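Local coordinates for protein NAD(P)H-flavin oxidoreductase (Agrobacterium tumefaciens str. C58, PDB 2FRE) that binds flavin mononucleotide and probably uses it to pass electrons from NAD(P)H to a second substrate, as in other enzymes of the nitroreductase family, at residues A85-F90 against V159-L164; F90-D95 against D151-E156. One frame throughout, in Å; residues are numbered along the deposited sequence.

Interaction 1: residues A85-F90 against V159-L164; sequences ASVLLF and VAIGTL
Ser86 and Val87 both turn their backbone N-H groups to the carbonyl oxygen of Ile161, a classic beta bulge at the start of strand 87-98, where it joins strand 153-162 in the antiparallel sheet of this nitroreductase-family fold. The two donors grip Ile161 O at 2.8 Å from Ser86 N and 3.0 Å from Val87 N; the bond from Val87 lies in the carbonyl plane, whereas Ser86 N is tilted 20° from it. From Val87 to Leu89 the ladder is regular, with Val87-Ile161 and Leu89-Val159 as hydrogen-bonded pairs and Leu88-Ala160 as the non-hydrogen-bonded pair between them.

On the face carrying Val87, Leu89, Val159 and Ile161, Leu89 bridges Val159 and Ile161. Its CG sits between the backbone N and the carbonyl carbon (chi1 64°), and from there the two methyls divide the work: CD1 lies alongside Val159, 3.7 Å from its CB, while CD2 reaches CD1 of Ile161 at 3.9 Å. Helices 33-44 and 110-127 cover this face, through Leu36 and Leu40 from the first and Trp118, Leu121 and Ala125 from the second. On the other face the methyl of Ala160 is met by Leu88 CD2 and, at 3.9 Å, by Ala85 CB.

On the other side of the bulge, two waters link Ser86 to Thr163. Ser86 OG, also hydrogen-bonded to Ser29 O, receives bonds from both: one, 2.9 Å away, accepts from Thr163 N, and the other lies 2.7 Å from Thr163 OG1.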
ATOM      1  N   ALA A  85      14.528  16.396  -7.254  1.00 24.94           N
ATOM      2  CA  ALA A  85      13.186  16.334  -6.720  1.00 25.01           C
ATOM      3  C   ALA A  85      12.975  17.491  -5.741  1.00 24.42           C
ATOM      4  O   ALA A  85      13.925  18.163  -5.340  1.00 24.47           O
ATOM      5  CB  ALA A  85      12.964  15.010  -6.022  1.00 25.14           C
ATOM      6  N   SER A  86      11.719  17.707  -5.367  1.00 24.68           N
ATOM      7  CA  SER A  86      11.349  18.787  -4.464  1.00 24.63           C
ATOM      8  C   SER A  86      11.439  18.379  -2.997  1.00 24.80           C
ATOM      9  O   SER A  86      11.654  19.229  -2.132  1.00 25.52           O
ATOM     10  CB  SER A  86       9.920  19.261  -4.759  1.00 24.65           C
ATOM     11  OG  SER A  86       9.849  19.955  -5.974  1.00 23.31           O
ATOM     12  N   VAL A  87      11.244  17.090  -2.738  1.00 24.70           N
ATOM     13  CA  VAL A  87      11.238  16.512  -1.402  1.00 24.78           C
ATOM     14  C   VAL A  87      11.870  15.130  -1.497  1.00 24.05           C
ATOM     15  O   VAL A  87      11.639  14.411  -2.466  1.00 23.89           O
ATOM     16  CB  VAL A  87       9.770  16.379  -0.865  1.00 24.87           C
ATOM     17  CG1 VAL A  87       9.715  15.561   0.408  1.00 26.07           C
ATOM     18  CG2 VAL A  87       9.145  17.737  -0.652  1.00 26.22           C
ATOM     19  N   LEU A  88      12.686  14.782  -0.502  1.00 22.95           N
ATOM     20  CA  LEU A  88      13.138  13.421  -0.298  1.00 23.44           C
ATOM     21  C   LEU A  88      12.698  12.988   1.099  1.00 23.74           C
ATOM     22  O   LEU A  88      12.750  13.779   2.050  1.00 23.69           O
ATOM     23  CB  LEU A  88      14.658  13.303  -0.440  1.00 22.92           C
ATOM     24  CG  LEU A  88      15.200  13.420  -1.867  1.00 23.28           C
ATOM     25  CD1 LEU A  88      16.687  13.649  -1.872  1.00 22.07           C
ATOM     26  CD2 LEU A  88      14.883  12.186  -2.641  1.00 23.03           C
ATOM     27  N   LEU A  89      12.273  11.732   1.221  1.00 23.76           N
ATOM     28  CA  LEU A  89      11.925  11.181   2.505  1.00 24.06           C
ATOM     29  C   LEU A  89      12.146   9.673   2.540  1.00 23.72           C
ATOM     30  O   LEU A  89      12.268   9.031   1.502  1.00 23.94           O
ATOM     31  CB  LEU A  89      10.462  11.520   2.850  1.00 24.21           C
ATOM     32  CG  LEU A  89       9.340  10.949   1.969  1.00 24.66           C
ATOM     33  CD1 LEU A  89       8.940   9.530   2.367  1.00 26.20           C
ATOM     34  CD2 LEU A  89       8.102  11.846   2.055  1.00 25.27           C
ATOM     35  N   PHE A  90      12.190   9.128   3.747  1.00 24.13           N
ATOM     36  CA  PHE A  90      12.302   7.697   3.943  1.00 24.14           C
ATOM     37  C   PHE A  90      11.071   7.187   4.685  1.00 24.62           C
ATOM     38  O   PHE A  90      10.610   7.770   5.688  1.00 23.72           O
ATOM     39  CB  PHE A  90      13.637   7.342   4.620  1.00 23.95           C
ATOM     40  CG  PHE A  90      14.820   7.770   3.812  1.00 23.68           C
ATOM     41  CD1 PHE A  90      15.260   6.992   2.731  1.00 23.63           C
ATOM     42  CD2 PHE A  90      15.437   8.981   4.059  1.00 25.27           C
ATOM     43  CE1 PHE A  90      16.329   7.407   1.946  1.00 24.57           C
ATOM     44  CE2 PHE A  90      16.498   9.417   3.276  1.00 24.69           C
ATOM     45  CZ  PHE A  90      16.946   8.632   2.206  1.00 23.74           C
ATOM     46  N   VAL A 159      11.698   7.900  -0.927  1.00 26.07           N
ATOM     47  CA  VAL A 159      10.699   8.466  -1.817  1.00 25.73           C
ATOM     48  C   VAL A 159      11.134   9.846  -2.246  1.00 25.37           C
ATOM     49  O   VAL A 159      11.445  10.692  -1.402  1.00 25.11           O
ATOM     50  CB  VAL A 159       9.322   8.571  -1.140  1.00 26.01           C
ATOM     51  CG1 VAL A 159       8.309   9.146  -2.095  1.00 25.07           C
ATOM     52  CG2 VAL A 159       8.862   7.201  -0.640  1.00 27.44           C
ATOM     53  N   ALA A 160      11.156  10.049  -3.559  1.00 25.34           N
ATOM     54  CA  ALA A 160      11.394  11.340  -4.174  1.00 25.51           C
ATOM     55  C   ALA A 160      10.040  11.862  -4.688  1.00 25.61           C
ATOM     56  O   ALA A 160       9.285  11.118  -5.345  1.00 25.70           O
ATOM     57  CB  ALA A 160      12.356  11.190  -5.311  1.00 25.59           C
ATOM     58  N   ILE A 161       9.731  13.118  -4.362  1.00 25.42           N
ATOM     59  CA  ILE A 161       8.509  13.765  -4.801  1.00 25.07           C
ATOM     60  C   ILE A 161       8.825  15.114  -5.426  1.00 25.02           C
ATOM     61  O   ILE A 161       9.653  15.861  -4.916  1.00 23.86           O
ATOM     62  CB  ILE A 161       7.513  14.008  -3.645  1.00 25.06           C
ATOM     63  CG1 ILE A 161       7.525  12.853  -2.631  1.00 26.16           C
ATOM     64  CG2 ILE A 161       6.096  14.220  -4.232  1.00 25.93           C
ATOM     65  CD1 ILE A 161       6.707  13.133  -1.344  1.00 25.24           C
ATOM     66  N   GLY A 162       8.156  15.421  -6.533  1.00 24.76           N
ATOM     67  CA  GLY A 162       8.401  16.669  -7.229  1.00 25.76           C
ATOM     68  C   GLY A 162       7.450  16.893  -8.375  1.00 25.36           C
ATOM     69  O   GLY A 162       6.454  16.168  -8.551  1.00 26.14           O
ATOM     70  N   THR A 163       7.755  17.922  -9.145  1.00 25.02           N
ATOM     71  CA  THR A 163       6.960  18.309 -10.287  1.00 25.34           C
ATOM     72  C   THR A 163       7.666  17.887 -11.567  1.00 25.59           C
ATOM     73  O   THR A 163       8.834  18.227 -11.787  1.00 25.08           O
ATOM     74  CB  THR A 163       6.732  19.814 -10.290  1.00 25.03           C
ATOM     75  OG1 THR A 163       6.027  20.183  -9.092  1.00 25.56           O
ATOM     76  CG2 THR A 163       5.932  20.240 -11.510  1.00 24.58           C
ATOM     77  N   LEU A 164       6.934  17.152 -12.401  1.00 26.44           N
ATOM     78  CA  LEU A 164       7.463  16.558 -13.615  1.00 27.26           C
ATOM     79  C   LEU A 164       7.928  17.641 -14.568  1.00 27.51           C
ATOM     80  O   LEU A 164       7.319  18.704 -14.641  1.00 26.93           O
ATOM     81  CB  LEU A 164       6.384  15.696 -14.295  1.00 27.37           C
ATOM     82  CG  LEU A 164       6.752  14.926 -15.577  1.00 28.85           C
ATOM     83  CD1 LEU A 164       7.838  13.904 -15.338  1.00 30.43           C
ATOM     84  CD2 LEU A 164       5.530  14.229 -16.178  1.00 29.27           C
TER
HETATM   85  O   HOH W   1      10.343  18.961  -8.613  1.00 25.34           O
HETATM   86  O   HOH W   2       7.459  20.684  -6.852  1.00 29.97           O

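Interaction 2: residues F90-D95 against D151-E156; sequences FVISRD and DGFKVE
Arg94 lays its side chain over Phe153, its partner in a non-hydrogen-bonded antiparallel pair, and nearly every atom from CB outward meets the ring. Arg94 CB lies 3.5 Å from Phe153 CE1. Arg94 CG, anti to the backbone N (chi1 -164°), stands over the ring face in a CH-pi contact, 4.0 Å from the centroid and displaced toward the rim. Arg94 CD comes to 3.8 Å from Phe153 CZ; the bend at chi3 then brings NE near the same carbon, and beyond it Arg94 CZ ends 3.5 Å from Phe153 CZ, which lies over one guanidinium face. The two planes are 52° apart, so the guanidinium is not stacked flat on the ring. Lys198 of the second subunit packs on both residues, and Phe195 of that subunit meets the Phe153 ring edge-to-face.

Alongside, Ile92 CG2 touches Phe153 CB, the two side chains crossing at about a right angle. Ser93 and Lys154 exchange two backbone hydrogen bonds, that from Lys154 N to Ser93 O being almost straight at 176°. Asp95 N extends the pairing to Gly152 O, 2.8 Å away, where positive phi turns the chain into strand 153-162.

On the face carrying Ser93 and Lys154, the carboxylate of Glu156 has Ser111 as a partner for OE2, while OE1 forms a long salt bridge with Lys154 NZ at 3.5 Å. Phe112 of the second subunit packs on Val91 and Glu156. With the second subunit against Phe153 and Glu156, and FMN about 7 Å from the Glu156 side chain, this central-sheet strand pair fits the dimeric FMN-binding nitroreductase family.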
ATOM      1  N   PHE A  90      12.190   9.128   3.747  1.00 24.13           N
ATOM      2  CA  PHE A  90      12.302   7.697   3.943  1.00 24.14           C
ATOM      3  C   PHE A  90      11.071   7.187   4.685  1.00 24.62           C
ATOM      4  O   PHE A  90      10.610   7.770   5.688  1.00 23.72           O
ATOM      5  CB  PHE A  90      13.637   7.342   4.620  1.00 23.95           C
ATOM      6  CG  PHE A  90      14.820   7.770   3.812  1.00 23.68           C
ATOM      7  CD1 PHE A  90      15.260   6.992   2.731  1.00 23.63           C
ATOM      8  CD2 PHE A  90      15.437   8.981   4.059  1.00 25.27           C
ATOM      9  CE1 PHE A  90      16.329   7.407   1.946  1.00 24.57           C
ATOM     10  CE2 PHE A  90      16.498   9.417   3.276  1.00 24.69           C
ATOM     11  CZ  PHE A  90      16.946   8.632   2.206  1.00 23.74           C
ATOM     12  N   VAL A  91      10.517   6.113   4.141  1.00 25.12           N
ATOM     13  CA  VAL A  91       9.413   5.423   4.753  1.00 25.25           C
ATOM     14  C   VAL A  91       9.976   4.320   5.649  1.00 25.61           C
ATOM     15  O   VAL A  91      10.727   3.463   5.214  1.00 25.15           O
ATOM     16  CB  VAL A  91       8.447   4.815   3.729  1.00 25.31           C
ATOM     17  CG1 VAL A  91       7.310   4.115   4.464  1.00 26.00           C
ATOM     18  CG2 VAL A  91       7.915   5.873   2.784  1.00 24.87           C
ATOM     19  N   ILE A  92       9.607   4.391   6.914  1.00 25.66           N
ATOM     20  CA  ILE A  92      10.147   3.550   7.956  1.00 26.75           C
ATOM     21  C   ILE A  92       8.975   2.835   8.595  1.00 26.49           C
ATOM     22  O   ILE A  92       7.853   3.337   8.534  1.00 27.44           O
ATOM     23  CB  ILE A  92      10.853   4.449   8.991  1.00 26.64           C
ATOM     24  CG1 ILE A  92      12.079   5.080   8.349  1.00 27.20           C
ATOM     25  CG2 ILE A  92      11.237   3.690  10.263  1.00 27.26           C
ATOM     26  CD1 ILE A  92      12.293   6.452   8.821  1.00 28.52           C
ATOM     27  N   SER A  93       9.212   1.681   9.207  1.00 27.25           N
ATOM     28  CA  SER A  93       8.158   1.023   9.995  1.00 27.40           C
ATOM     29  C   SER A  93       8.693   0.387  11.268  1.00 27.47           C
ATOM     30  O   SER A  93       9.807  -0.135  11.295  1.00 27.27           O
ATOM     31  CB  SER A  93       7.423  -0.034   9.172  1.00 26.75           C
ATOM     32  OG  SER A  93       8.275  -1.113   8.857  1.00 27.11           O
ATOM     33  N   ARG A  94       7.862   0.407  12.298  1.00 28.35           N
ATOM     34  CA  ARG A  94       8.163  -0.249  13.583  1.00 29.19           C
ATOM     35  C   ARG A  94       7.938  -1.748  13.397  1.00 29.05           C
ATOM     36  O   ARG A  94       6.843  -2.156  13.042  1.00 28.56           O
ATOM     37  CB  ARG A  94       7.256   0.310  14.681  1.00 28.85           C
ATOM     38  CG  ARG A  94       7.717  -0.011  16.098  1.00 29.71           C
ATOM     39  CD  ARG A  94       6.802   0.555  17.172  1.00 31.82           C
ATOM     40  NE  ARG A  94       7.585   0.896  18.366  1.00 35.12           N
ATOM     41  CZ  ARG A  94       7.552   2.058  19.026  1.00 35.60           C
ATOM     42  NH1 ARG A  94       6.742   3.045  18.665  1.00 36.62           N
ATOM     43  NH2 ARG A  94       8.336   2.222  20.081  1.00 35.06           N
ATOM     44  N   ASP A  95       8.976  -2.559  13.614  1.00 29.70           N
ATOM     45  CA  ASP A  95       8.896  -4.004  13.309  1.00 30.00           C
ATOM     46  C   ASP A  95       8.303  -4.835  14.448  1.00 30.74           C
ATOM     47  O   ASP A  95       8.353  -6.068  14.433  1.00 29.73           O
ATOM     48  CB  ASP A  95      10.259  -4.572  12.904  1.00 29.93           C
ATOM     49  CG  ASP A  95      11.269  -4.602  14.046  1.00 30.91           C
ATOM     50  OD1 ASP A  95      10.906  -4.641  15.244  1.00 28.31           O
ATOM     51  OD2 ASP A  95      12.461  -4.597  13.717  1.00 32.52           O
ATOM     52  N   ASP A 151      16.223   1.480  17.428  1.00 28.49           N
ATOM     53  CA  ASP A 151      16.182   0.040  17.284  1.00 29.27           C
ATOM     54  C   ASP A 151      14.735  -0.404  17.132  1.00 29.00           C
ATOM     55  O   ASP A 151      13.830   0.165  17.756  1.00 28.89           O
ATOM     56  CB  ASP A 151      16.814  -0.662  18.506  1.00 29.72           C
ATOM     57  CG  ASP A 151      18.303  -0.341  18.674  1.00 32.21           C
ATOM     58  OD1 ASP A 151      18.913   0.271  17.757  1.00 34.47           O
ATOM     59  OD2 ASP A 151      18.875  -0.700  19.732  1.00 35.64           O
ATOM     60  N   GLY A 152      14.524  -1.412  16.295  1.00 28.45           N
ATOM     61  CA  GLY A 152      13.195  -1.965  16.108  1.00 28.52           C
ATOM     62  C   GLY A 152      12.391  -1.202  15.079  1.00 28.40           C
ATOM     63  O   GLY A 152      11.191  -1.411  14.975  1.00 28.17           O
ATOM     64  N   PHE A 153      13.043  -0.291  14.354  1.00 27.82           N
ATOM     65  CA  PHE A 153      12.430   0.382  13.210  1.00 28.98           C
ATOM     66  C   PHE A 153      13.181   0.026  11.943  1.00 29.43           C
ATOM     67  O   PHE A 153      14.408   0.090  11.912  1.00 30.41           O
ATOM     68  CB  PHE A 153      12.425   1.894  13.423  1.00 28.60           C
ATOM     69  CG  PHE A 153      11.405   2.349  14.432  1.00 28.49           C
ATOM     70  CD1 PHE A 153      10.153   2.781  14.011  1.00 27.89           C
ATOM     71  CD2 PHE A 153      11.688   2.324  15.784  1.00 27.61           C
ATOM     72  CE1 PHE A 153       9.200   3.181  14.907  1.00 27.66           C
ATOM     73  CE2 PHE A 153      10.733   2.723  16.704  1.00 28.92           C
ATOM     74  CZ  PHE A 153       9.481   3.159  16.257  1.00 28.50           C
ATOM     75  N   LYS A 154      12.432  -0.324  10.907  1.00 29.94           N
ATOM     76  CA  LYS A 154      12.960  -0.776   9.632  1.00 30.47           C
ATOM     77  C   LYS A 154      12.806   0.305   8.547  1.00 30.33           C
ATOM     78  O   LYS A 154      11.756   0.952   8.443  1.00 29.83           O
ATOM     79  CB  LYS A 154      12.222  -2.050   9.217  1.00 30.87           C
ATOM     80  CG  LYS A 154      12.480  -2.507   7.810  1.00 31.75           C
ATOM     81  CD  LYS A 154      11.847  -3.850   7.519  1.00 32.62           C
ATOM     82  CE  LYS A 154      11.695  -4.123   6.044  1.00 33.99           C
ATOM     83  NZ  LYS A 154      12.635  -3.326   5.209  1.00 38.01           N
ATOM     84  N   VAL A 155      13.854   0.481   7.743  1.00 29.72           N
ATOM     85  CA  VAL A 155      13.803   1.348   6.577  1.00 29.83           C
ATOM     86  C   VAL A 155      13.174   0.542   5.434  1.00 29.66           C
ATOM     87  O   VAL A 155      13.719  -0.465   5.004  1.00 30.86           O
ATOM     88  CB  VAL A 155      15.210   1.857   6.174  1.00 29.80           C
ATOM     89  CG1 VAL A 155      15.115   2.788   4.966  1.00 30.24           C
ATOM     90  CG2 VAL A 155      15.888   2.569   7.357  1.00 29.61           C
ATOM     91  N   GLU A 156      12.007   0.966   4.987  1.00 28.87           N
ATOM     92  CA  GLU A 156      11.287   0.296   3.922  1.00 28.83           C
ATOM     93  C   GLU A 156      11.718   0.804   2.563  1.00 28.16           C
ATOM     94  O   GLU A 156      12.037   0.009   1.683  1.00 28.10           O
ATOM     95  CB  GLU A 156       9.775   0.523   4.067  1.00 29.24           C
ATOM     96  CG  GLU A 156       9.181   0.002   5.386  1.00 29.44           C
ATOM     97  CD  GLU A 156       9.211  -1.507   5.496  1.00 30.03           C
ATOM     98  OE1 GLU A 156       9.456  -2.176   4.468  1.00 31.16           O
ATOM     99  OE2 GLU A 156       8.967  -2.034   6.596  1.00 28.22           O
TER

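Overall arrangement
Interactions 1 and 2 lie on the same two antiparallel strands, 87-98 and 153-162, with a one-residue register shift near Val91, their centres about 19 Å apart. Phe90 belongs to both, and Val91 CG2 packs against Val159 CG2 where they adjoin. Along the chain, 85-90 leads directly into 90-95; after the intervening helices 110-127 and 140-146, the return strand supplies 151-156 first and 159-164 last, so interaction 2 closes the shorter loop. Interaction 1 lies deeper, within one subunit, whereas interaction 2 reaches the second subunit. Side chains of both come within about 7 to 8 Å of a bound FMN, so the strand pair spans from the subunit core past the flavin to the dimer interface.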